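Beta-2-microglobulin (Ctenopharyngodon idella, PDB 6LBE) probably serves as the light chain of MHC class I molecules, pairing with the heavy chain that presents peptides to the immune system. Local coordinates at residues V10-P15 with K20-I25. Numbering follows the deposited sequence.
Sequences VYSRNP and KANVLI
Tyr-11 and Ile-25 form an antiparallel hydrogen-bonded pair. Tyr-11 N donates to Ile-25 O at 3.0 Å, and Ile-25 N returns a bond to Tyr-11 O at 2.8 Å. Arg-13 N then donates to Val-23 O at 2.9 Å. Strand 7-12 ends at Ser-12; past the Arg-13 bond, the side-chain amide of Asn-22 takes over from backbone pairing. Its CG stands anti to the backbone N (chi1 -160°), which turns the amide across to the loop. Asn-22 OD1 accepts from Asn-14 N at 3.2 Å. Asn-22 ND2 gives an almost straight bond (178°) to Asn-14 O, 2.8 Å away, approaching from above the carbonyl plane. Ser-12 OG is the second donor to Asn-14 O. Both ends of one amide thus hold the loop. Ile-25 lies over one face of the Tyr-11 ring, its CB 4.2 Å from the centroid. Tyr-11 OH bonds to backbone of another protein chain, and Arg-13 NH2 forms a salt bridge with an acidic side chain of that other chain. In this immunoglobulin C1-set domain, the hairpin places 7-12 at the sheet edge, while 22-29 continues inward to strand 63-71 through backbone bonds of Asn-22 with Phe-71 and Leu-24 with Val-69.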
loop_
_atom_site.group_PDB
_atom_site.type_symbol
_atom_site.label_atom_id
_atom_site.label_comp_id
_atom_site.label_asym_id
_atom_site.label_seq_id
_atom_site.Cartn_x
_atom_site.Cartn_y
_atom_site.Cartn_z
ATOM N N VAL B 10 4.572 -8.864 -11.097
ATOM C CA VAL B 10 4.599 -8.106 -12.344
ATOM C C VAL B 10 3.282 -8.333 -13.072
ATOM O O VAL B 10 2.893 -9.480 -13.325
ATOM C CB VAL B 10 5.778 -8.529 -13.240
ATOM C CG1 VAL B 10 6.107 -7.425 -14.243
ATOM C CG2 VAL B 10 6.988 -8.926 -12.410
ATOM N N TYR B 11 2.610 -7.245 -13.427
ATOM C CA TYR B 11 1.339 -7.327 -14.135
ATOM C C TYR B 11 1.134 -6.048 -14.932
ATOM O O TYR B 11 1.864 -5.064 -14.772
ATOM C CB TYR B 11 0.169 -7.542 -13.174
ATOM C CG TYR B 11 0.118 -6.584 -12.001
ATOM C CD1 TYR B 11 0.875 -6.817 -10.856
ATOM C CD2 TYR B 11 -0.689 -5.451 -12.029
ATOM C CE1 TYR B 11 0.825 -5.955 -9.765
ATOM C CE2 TYR B 11 -0.743 -4.571 -10.947
ATOM C CZ TYR B 11 0.015 -4.836 -9.814
ATOM O OH TYR B 11 -0.038 -3.995 -8.728
ATOM N N SER B 12 0.114 -6.077 -15.789
ATOM C CA SER B 12 -0.327 -4.923 -16.552
ATOM C C SER B 12 -1.624 -4.375 -15.973
ATOM O O SER B 12 -2.409 -5.104 -15.360
ATOM C CB SER B 12 -0.516 -5.292 -18.020
ATOM O OG SER B 12 -1.059 -6.593 -18.161
ATOM N N ARG B 13 -1.831 -3.069 -16.139
ATOM C CA ARG B 13 -3.058 -2.462 -15.636
ATOM C C ARG B 13 -4.288 -3.088 -16.298
ATOM O O ARG B 13 -5.202 -3.564 -15.619
ATOM C CB ARG B 13 -3.032 -0.957 -15.871
ATOM C CG ARG B 13 -4.337 -0.298 -15.525
ATOM C CD ARG B 13 -4.444 1.071 -16.140
ATOM N NE ARG B 13 -5.278 1.956 -15.336
ATOM C CZ ARG B 13 -6.602 1.874 -15.277
ATOM N NH1 ARG B 13 -7.227 0.945 -15.982
ATOM N NH2 ARG B 13 -7.302 2.718 -14.520
ATOM N N ASN B 14 -4.323 -3.098 -17.619
ATOM C CA ASN B 14 -5.319 -3.784 -18.421
ATOM C C ASN B 14 -4.794 -5.136 -18.898
ATOM O O ASN B 14 -3.579 -5.372 -18.916
ATOM C CB ASN B 14 -5.695 -2.923 -19.627
ATOM C CG ASN B 14 -6.174 -1.550 -19.233
ATOM O OD1 ASN B 14 -6.851 -1.382 -18.221
ATOM N ND2 ASN B 14 -5.831 -0.558 -20.034
ATOM N N PRO B 15 -5.691 -6.046 -19.296
ATOM C CA PRO B 15 -5.261 -7.356 -19.812
ATOM C C PRO B 15 -4.216 -7.241 -20.910
ATOM O O PRO B 15 -4.306 -6.404 -21.809
ATOM C CB PRO B 15 -6.562 -7.966 -20.344
ATOM C CG PRO B 15 -7.613 -7.383 -19.450
ATOM C CD PRO B 15 -7.162 -5.958 -19.196
ATOM N N LYS B 20 -1.818 -3.255 -27.857
ATOM C CA LYS B 20 -2.630 -2.244 -27.190
ATOM C C LYS B 20 -1.812 -1.546 -26.106
ATOM O O LYS B 20 -1.221 -2.207 -25.248
ATOM C CB LYS B 20 -3.898 -2.878 -26.606
ATOM C CG LYS B 20 -5.218 -2.365 -27.216
ATOM C CD LYS B 20 -5.570 -3.044 -28.565
ATOM C CE LYS B 20 -6.374 -2.115 -29.508
ATOM N NZ LYS B 20 -6.651 -2.741 -30.847
ATOM N N ALA B 21 -1.771 -0.216 -26.149
ATOM C CA ALA B 21 -1.034 0.545 -25.145
ATOM C C ALA B 21 -1.612 0.271 -23.766
ATOM O O ALA B 21 -2.827 0.174 -23.594
ATOM C CB ALA B 21 -1.071 2.049 -25.448
ATOM N N ASN B 22 -0.727 0.162 -22.782
ATOM C CA ASN B 22 -1.052 -0.409 -21.489
ATOM C C ASN B 22 -0.033 0.133 -20.489
ATOM O O ASN B 22 0.845 0.932 -20.840
ATOM C CB ASN B 22 -0.897 -1.931 -21.590
ATOM C CG ASN B 22 -1.646 -2.672 -20.520
ATOM O OD1 ASN B 22 -1.777 -2.194 -19.404
ATOM N ND2 ASN B 22 -2.126 -3.865 -20.849
ATOM N N VAL B 23 -0.137 -0.309 -19.235
ATOM C CA VAL B 23 0.780 0.137 -18.190
ATOM C C VAL B 23 1.389 -1.086 -17.511
ATOM O O VAL B 23 0.662 -1.918 -16.955
ATOM C CB VAL B 23 0.100 1.037 -17.146
ATOM C CG1 VAL B 23 1.104 1.392 -16.034
ATOM C CG2 VAL B 23 -0.460 2.284 -17.803
ATOM N N LEU B 24 2.722 -1.190 -17.553
ATOM C CA LEU B 24 3.455 -2.239 -16.852
ATOM C C LEU B 24 3.671 -1.844 -15.392
ATOM O O LEU B 24 4.108 -0.730 -15.110
ATOM C CB LEU B 24 4.800 -2.474 -17.546
ATOM C CG LEU B 24 5.636 -3.637 -17.020
ATOM C CD1 LEU B 24 4.827 -4.965 -17.135
ATOM C CD2 LEU B 24 6.980 -3.714 -17.731
ATOM N N ILE B 25 3.380 -2.750 -14.465
ATOM C CA ILE B 25 3.400 -2.439 -13.034
ATOM C C ILE B 25 4.162 -3.520 -12.269
ATOM O O ILE B 25 3.936 -4.716 -12.483
ATOM C CB ILE B 25 1.973 -2.299 -12.470
ATOM C CG1 ILE B 25 1.220 -1.147 -13.152
ATOM C CG2 ILE B 25 2.009 -2.141 -10.960
ATOM C CD1 ILE B 25 -0.270 -1.239 -13.002
#